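Local coordinates for oligopeptide ABC transporter OppAIV (Borrelia burgdorferi B31, PDB 4GL8), which probably binds oligopeptides outside the inner membrane and hands them to an ABC transporter for uptake, as other OppA-type solute-binding proteins do, at residues T42-L47 against Q195-P200; K212-V215 against K219-L222; D433-L438 against E460-S465. All coordinates share one frame; numbering follows the deposited sequence.

Contact 1 (T42-L47 against Q195-P200)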
# COMPACT_ATOMS: atom_id res chain seq x y z
N THR A 42 -1.07 -12.52 5.29
CA THR A 42 -2.06 -13.28 4.55
C THR A 42 -1.64 -13.24 3.09
O THR A 42 -1.13 -12.24 2.61
CB THR A 42 -3.51 -12.70 4.72
OG1 THR A 42 -4.36 -13.17 3.67
CG2 THR A 42 -3.53 -11.18 4.64
N LEU A 43 -1.86 -14.34 2.39
CA LEU A 43 -1.67 -14.39 0.95
C LEU A 43 -3.01 -14.37 0.17
O LEU A 43 -3.04 -14.66 -1.03
CB LEU A 43 -0.78 -15.57 0.58
CG LEU A 43 0.63 -15.35 1.19
CD1 LEU A 43 1.55 -16.52 0.89
CD2 LEU A 43 1.27 -14.05 0.74
N ASP A 44 -4.08 -13.95 0.84
CA ASP A 44 -5.43 -13.90 0.27
C ASP A 44 -5.63 -12.47 -0.24
O ASP A 44 -5.68 -11.54 0.55
CB ASP A 44 -6.44 -14.25 1.36
CG ASP A 44 -7.86 -14.34 0.85
OD1 ASP A 44 -8.22 -13.66 -0.13
OD2 ASP A 44 -8.65 -15.11 1.45
N ALA A 45 -5.74 -12.31 -1.55
CA ALA A 45 -5.75 -10.99 -2.17
C ALA A 45 -6.88 -10.10 -1.69
O ALA A 45 -6.78 -8.86 -1.77
CB ALA A 45 -5.79 -11.11 -3.71
N GLN A 46 -7.95 -10.72 -1.21
CA GLN A 46 -9.14 -9.95 -0.82
C GLN A 46 -9.04 -9.53 0.64
O GLN A 46 -9.88 -8.77 1.11
CB GLN A 46 -10.42 -10.75 -1.09
CG GLN A 46 -10.59 -11.03 -2.58
CD GLN A 46 -11.95 -11.61 -2.93
OE1 GLN A 46 -12.58 -12.29 -2.12
NE2 GLN A 46 -12.42 -11.30 -4.14
N LEU A 47 -8.01 -10.02 1.34
CA LEU A 47 -7.77 -9.65 2.73
C LEU A 47 -6.47 -8.86 2.89
O LEU A 47 -6.26 -8.26 3.91
CB LEU A 47 -7.71 -10.89 3.64
CG LEU A 47 -8.90 -11.85 3.61
CD1 LEU A 47 -8.65 -13.07 4.49
CD2 LEU A 47 -10.20 -11.19 4.04
N GLN A 195 -11.01 -21.27 4.97
CA GLN A 195 -9.84 -20.61 5.58
C GLN A 195 -8.50 -21.26 5.22
O GLN A 195 -7.47 -20.67 5.50
CB GLN A 195 -9.98 -20.55 7.11
N ARG A 196 -8.48 -22.45 4.64
CA ARG A 196 -7.22 -23.13 4.32
C ARG A 196 -6.84 -23.01 2.85
O ARG A 196 -5.87 -23.61 2.41
CB ARG A 196 -7.30 -24.61 4.71
CG ARG A 196 -7.61 -24.90 6.19
CD ARG A 196 -6.36 -25.29 6.99
NE ARG A 196 -5.36 -24.24 6.83
CZ ARG A 196 -5.40 -23.06 7.46
NH1 ARG A 196 -6.35 -22.77 8.34
NH2 ARG A 196 -4.47 -22.15 7.20
N TRP A 197 -7.60 -22.22 2.08
CA TRP A 197 -7.42 -22.19 0.64
C TRP A 197 -6.05 -21.66 0.21
O TRP A 197 -5.56 -22.02 -0.86
CB TRP A 197 -8.56 -21.42 -0.06
CG TRP A 197 -8.39 -19.92 -0.22
CD1 TRP A 197 -8.84 -18.94 0.63
CD2 TRP A 197 -7.81 -19.24 -1.34
NE1 TRP A 197 -8.55 -17.69 0.11
CE2 TRP A 197 -7.93 -17.85 -1.10
CE3 TRP A 197 -7.21 -19.66 -2.51
CZ2 TRP A 197 -7.45 -16.89 -1.99
CZ3 TRP A 197 -6.74 -18.69 -3.42
CH2 TRP A 197 -6.85 -17.33 -3.14
N THR A 198 -5.42 -20.85 1.04
CA THR A 198 -4.13 -20.28 0.65
C THR A 198 -2.90 -21.11 1.05
O THR A 198 -1.76 -20.72 0.80
CB THR A 198 -3.96 -18.89 1.26
OG1 THR A 198 -4.00 -19.01 2.69
CG2 THR A 198 -5.04 -17.95 0.77
N ASP A 199 -3.13 -22.24 1.70
CA ASP A 199 -2.06 -23.17 2.01
C ASP A 199 -1.43 -23.66 0.69
O ASP A 199 -2.13 -23.83 -0.31
CB ASP A 199 -2.59 -24.38 2.80
CG ASP A 199 -3.07 -24.04 4.22
OD1 ASP A 199 -2.88 -22.91 4.73
OD2 ASP A 199 -3.63 -24.95 4.87
N PRO A 200 -0.10 -23.90 0.69
CA PRO A 200 0.63 -24.38 -0.50
C PRO A 200 -0.08 -25.50 -1.31
O PRO A 200 -0.16 -25.42 -2.55
CB PRO A 200 1.94 -24.90 0.09
CG PRO A 200 2.18 -23.97 1.26
CD PRO A 200 0.81 -23.66 1.83
O HOH W 1 -2.76 -16.61 3.77
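Leu43 and Thr198 bring their backbones closest where the irregular loop 42-47 meets a type I beta turn that runs from Arg196 to Asp199, yet their CA atoms stay 6.4 Å apart, so side chains and a water must span the gap. The direct polar link joins Asp44 to Trp197. NE1 of the indole gives its hydrogen to Asp44 OD2 over 2.9 Å in a nearly straight bond (164°). The acceptor lies close to the ring plane, as an indole N-H requires, but the carboxylate is turned almost perpendicular to the ring, and the hydrogen arrives from above the carboxylate plane. With CG anti to its backbone nitrogen (chi1 -175°), Asp44 extends its acid group to this ring edge. Arg118 forms a salt bridge with the same OD2, while OD1 accepts from the backbone N of Gln46 in an Asx turn, at 3.1 Å.

Thr198 uses its two branches differently. CG2 packs against Asp44 CB at 4.0 Å and also lies over the rim of one face of the Trp197 ring. OG1 is 2.9 Å from a water that accepts from the backbone N of Leu43, 2.8 Å away, closing the gap between the loops. A threonine suits this place because it offers a methyl to the packing and a hydroxyl to the water. Just before, Thr42 OG1 accepts from Asp44 N in an ST turn, which helps hold the loop that presents the aspartate.

Both carboxylate oxygens of buried Asp44 are thus engaged, and the arginine and indole N-H would be expected to stabilise its negative charge while fixing its rotation between the two loops.

Contact 2 (K212-V215 against K219-L222)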
# COMPACT_ATOMS: atom_id res chain seq x y z
N LYS A 212 4.61 -23.11 -4.00
CA LYS A 212 5.16 -24.45 -3.84
C LYS A 212 5.18 -24.81 -2.38
O LYS A 212 4.71 -25.87 -1.98
CB LYS A 212 6.58 -24.52 -4.41
CG LYS A 212 7.10 -25.94 -4.54
CD LYS A 212 8.59 -25.94 -4.84
CE LYS A 212 9.06 -27.33 -5.22
NZ LYS A 212 10.53 -27.35 -5.44
N SER A 213 5.71 -23.92 -1.55
CA SER A 213 5.82 -24.21 -0.12
C SER A 213 6.07 -22.97 0.70
O SER A 213 6.23 -21.86 0.19
CB SER A 213 6.99 -25.17 0.12
OG SER A 213 8.18 -24.54 -0.29
N ARG A 214 6.14 -23.18 2.00
CA ARG A 214 6.26 -22.08 2.91
C ARG A 214 6.77 -22.57 4.24
O ARG A 214 6.23 -23.53 4.80
CB ARG A 214 4.87 -21.51 3.14
CG ARG A 214 4.87 -20.03 3.30
CD ARG A 214 3.47 -19.53 3.52
NE ARG A 214 3.56 -18.45 4.48
CZ ARG A 214 2.55 -17.69 4.83
NH1 ARG A 214 1.35 -17.87 4.28
NH2 ARG A 214 2.74 -16.75 5.73
N VAL A 215 7.80 -21.91 4.76
CA VAL A 215 8.18 -22.11 6.16
C VAL A 215 7.85 -20.84 6.95
O VAL A 215 8.38 -19.77 6.66
CB VAL A 215 9.66 -22.49 6.26
CG1 VAL A 215 10.01 -22.86 7.70
CG2 VAL A 215 9.96 -23.65 5.31
N LYS A 219 10.44 -18.39 4.95
CA LYS A 219 10.47 -18.48 3.48
C LYS A 219 9.10 -18.62 2.83
O LYS A 219 8.24 -19.31 3.34
CB LYS A 219 11.25 -19.73 3.07
CG LYS A 219 12.73 -19.52 2.79
CD LYS A 219 13.34 -20.77 2.15
CE LYS A 219 13.52 -21.91 3.15
NZ LYS A 219 12.97 -23.19 2.64
N VAL A 220 8.94 -18.00 1.67
CA VAL A 220 7.78 -18.27 0.82
C VAL A 220 8.41 -18.69 -0.51
O VAL A 220 9.15 -17.92 -1.10
CB VAL A 220 6.88 -17.03 0.66
CG1 VAL A 220 5.60 -17.38 -0.08
CG2 VAL A 220 6.57 -16.41 2.01
N VAL A 221 8.15 -19.92 -0.95
CA VAL A 221 8.71 -20.45 -2.17
C VAL A 221 7.63 -20.51 -3.23
O VAL A 221 6.58 -21.17 -3.05
CB VAL A 221 9.33 -21.84 -1.97
CG1 VAL A 221 10.10 -22.28 -3.21
CG2 VAL A 221 10.26 -21.83 -0.75
N LEU A 222 7.89 -19.81 -4.32
CA LEU A 222 7.03 -19.84 -5.50
C LEU A 222 7.66 -20.72 -6.57
O LEU A 222 8.88 -20.74 -6.72
CB LEU A 222 6.86 -18.44 -6.06
CG LEU A 222 5.82 -17.50 -5.44
CD1 LEU A 222 5.75 -17.64 -3.94
CD2 LEU A 222 6.07 -16.05 -5.86
O HOH W 2 6.64 -17.70 5.26
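Val221 and Lys219, the two residues most buried by this contact, sit on the same face of strand 219-222 and meet Ser213 and Val215 of the antiparallel strand 212-215. Opposite Val221 the pairing is irregular. Its carbonyl O accepts from Lys212 N at 2.9 Å and from Ser213 N at 3.3 Å, both reaching it from the same face of its plane, while Val221 N returns a bond of 3.0 Å to Ser213 O. The hydroxyl of Ser213 is set between its backbone N and carbonyl carbon (chi1 62°), a position that brings OG against CB and CG2 of Val221, each 3.4 Å away. The small serine fits beside the branched valine.

Lys219 and Val215 form a hydrogen-bonded pair, with the bond from Lys219 N to Val215 O nearly straight at 172°. Their side chains run side by side in the same direction. The lysine bends at its third and fourth torsions, which brings its ammonium NZ to 4.0 Å from Val215 CG2, a loose van der Waals contact.

On the other face, Arg214 opposes Val220 in a non-hydrogen-bonded pair. Arg214 CG lies 3.4 Å from Lys219 O, and a water that accepts a long bond from Arg214 NE also lies in bonding position at that same carbonyl. Arg214 NH2 makes a salt bridge to Glu39.

Two residues facing one, Lys212 and Ser213 against Val221, define a classic beta bulge, here set within the beta hairpin of strands 209-215 and 219-224.

Contact 3 (D433-L438 against E460-S465)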
# COMPACT_ATOMS: atom_id res chain seq x y z
N ASP A 433 -3.67 8.35 -8.50
CA ASP A 433 -4.50 9.55 -8.27
C ASP A 433 -4.41 9.92 -6.79
O ASP A 433 -4.41 9.04 -5.94
CB ASP A 433 -5.95 9.29 -8.70
CG ASP A 433 -6.85 10.50 -8.51
OD1 ASP A 433 -7.07 11.23 -9.50
OD2 ASP A 433 -7.35 10.73 -7.37
N PRO A 434 -4.30 11.22 -6.47
CA PRO A 434 -4.21 11.61 -5.08
C PRO A 434 -5.32 11.04 -4.16
O PRO A 434 -5.12 10.97 -2.95
CB PRO A 434 -4.30 13.13 -5.16
CG PRO A 434 -5.03 13.39 -6.44
CD PRO A 434 -4.42 12.39 -7.35
N MET A 435 -6.46 10.63 -4.70
CA MET A 435 -7.51 10.08 -3.85
C MET A 435 -7.10 8.85 -3.03
O MET A 435 -7.67 8.62 -1.95
CB MET A 435 -8.79 9.77 -4.64
CG MET A 435 -10.01 9.36 -3.81
SD MET A 435 -10.63 10.54 -2.55
CE MET A 435 -11.04 11.92 -3.57
N THR A 436 -6.12 8.07 -3.50
CA THR A 436 -5.71 6.88 -2.76
C THR A 436 -5.18 7.32 -1.39
O THR A 436 -5.44 6.67 -0.38
CB THR A 436 -4.69 6.00 -3.50
OG1 THR A 436 -4.44 4.83 -2.72
CG2 THR A 436 -3.40 6.72 -3.70
N PHE A 437 -4.50 8.46 -1.35
CA PHE A 437 -4.07 9.04 -0.07
C PHE A 437 -5.14 9.79 0.71
O PHE A 437 -5.24 9.67 1.93
CB PHE A 437 -2.91 9.97 -0.34
CG PHE A 437 -1.68 9.24 -0.73
CD1 PHE A 437 -1.41 8.97 -2.07
CD2 PHE A 437 -0.81 8.76 0.25
CE1 PHE A 437 -0.29 8.25 -2.41
CE2 PHE A 437 0.33 8.06 -0.11
CZ PHE A 437 0.59 7.80 -1.42
N LEU A 438 -5.92 10.62 0.04
CA LEU A 438 -6.88 11.46 0.76
C LEU A 438 -8.03 10.61 1.31
O LEU A 438 -8.61 10.93 2.35
CB LEU A 438 -7.39 12.55 -0.15
CG LEU A 438 -6.28 13.49 -0.60
CD1 LEU A 438 -6.86 14.47 -1.60
CD2 LEU A 438 -5.67 14.20 0.60
N GLU A 460 -17.18 15.64 2.98
CA GLU A 460 -18.04 16.23 1.97
C GLU A 460 -17.24 16.78 0.79
O GLU A 460 -17.70 16.72 -0.33
CB GLU A 460 -18.96 17.32 2.57
CG GLU A 460 -20.12 16.71 3.37
CD GLU A 460 -20.93 17.71 4.19
OE1 GLU A 460 -21.30 18.80 3.66
OE2 GLU A 460 -21.23 17.37 5.38
N LEU A 461 -16.04 17.30 1.02
CA LEU A 461 -15.21 17.71 -0.12
C LEU A 461 -14.85 16.50 -0.96
O LEU A 461 -14.87 16.57 -2.20
CB LEU A 461 -13.97 18.48 0.33
CG LEU A 461 -14.25 19.92 0.81
CD1 LEU A 461 -13.06 20.46 1.56
CD2 LEU A 461 -14.60 20.87 -0.34
N LEU A 462 -14.56 15.36 -0.33
CA LEU A 462 -14.19 14.18 -1.11
C LEU A 462 -15.35 13.67 -1.95
O LEU A 462 -15.15 13.33 -3.12
CB LEU A 462 -13.65 13.05 -0.23
CG LEU A 462 -12.40 13.34 0.61
CD1 LEU A 462 -11.73 12.05 1.01
CD2 LEU A 462 -11.38 14.22 -0.09
N ILE A 463 -16.55 13.65 -1.37
CA ILE A 463 -17.77 13.27 -2.11
C ILE A 463 -17.88 14.18 -3.32
O ILE A 463 -18.13 13.73 -4.42
CB ILE A 463 -19.08 13.41 -1.28
CG1 ILE A 463 -19.06 12.52 -0.01
CG2 ILE A 463 -20.33 13.02 -2.09
CD1 ILE A 463 -18.79 11.08 -0.30
N LYS A 464 -17.68 15.48 -3.11
CA LYS A 464 -17.76 16.45 -4.22
C LYS A 464 -16.78 16.15 -5.35
O LYS A 464 -17.12 16.18 -6.54
CB LYS A 464 -17.49 17.87 -3.71
CG LYS A 464 -18.73 18.70 -3.46
CD LYS A 464 -18.37 20.16 -3.13
CE LYS A 464 -17.78 20.83 -4.35
NZ LYS A 464 -18.31 22.21 -4.57
N SER A 465 -15.54 15.88 -4.97
CA SER A 465 -14.56 15.51 -5.96
C SER A 465 -14.97 14.26 -6.78
O SER A 465 -14.67 14.21 -7.97
CB SER A 465 -13.17 15.37 -5.33
OG SER A 465 -13.00 14.14 -4.69
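Ser465 OG donates to Leu462 O, one turn earlier in its own helix, over 2.8 Å, and its oxygen then lies 3.2 Å from the terminal methyl CE of Met435. This is how a serine suits a buried helix face: the backbone carbonyl takes up its hydroxyl hydrogen, leaving a small group for the methionine methyl to lie against.

Met435 reaches across from the short helix 435-438. Its chain leaves with CG anti to the backbone N (chi1 -172°) and then folds at the next two torsions, which lays SD 4.0 Å from Leu462 CD1 and sets CE against Ser465 OG. Such flexibility lets methionine follow an uneven surface.

Leu462 fills the neighbouring place with both methyls. CD1 also sits 3.6 Å from the carbonyl O of Leu438, whose polar need is met by the hydroxyl of Tyr458, while CD2 packs on Leu438 CB at 4.3 Å. Leu478 of helix 471-489 touches both Met435 and Ser465, adding a third helix to the packing.

Ahead of the short helix, Asp433 OD2 accepts from Met435 N at 2.8 Å and also pairs with Arg474, a capping bond that helps hold the backbone from which the methionine projects.

With no hydrogen bond joining the two segments, their cohesion rests on van der Waals packing, in which methyl groups meet both other apolar atoms and oxygens whose hydrogen bonds are made with other partners.

In the fold
Contacts 1 and 3 are buried, whereas contact 2 is only partly so, its centre about 23 Å from that of the chain. The first two are neighbours: Pro200 and Leu43 of contact 1 pack on strand 212-215, so the loops lie against the hairpin, with Arg214 common to the packing of both. Contact 3 stands apart, with nearest atoms about 14 Å from contact 1 and 24 Å from contact 2, which lies on the opposite side of the chain's centre. Chemistry changes accordingly: a buried carboxylate with a bridging water between irregular loops, a ladder of backbone bonds between strands, and mainly apolar side chains between helices.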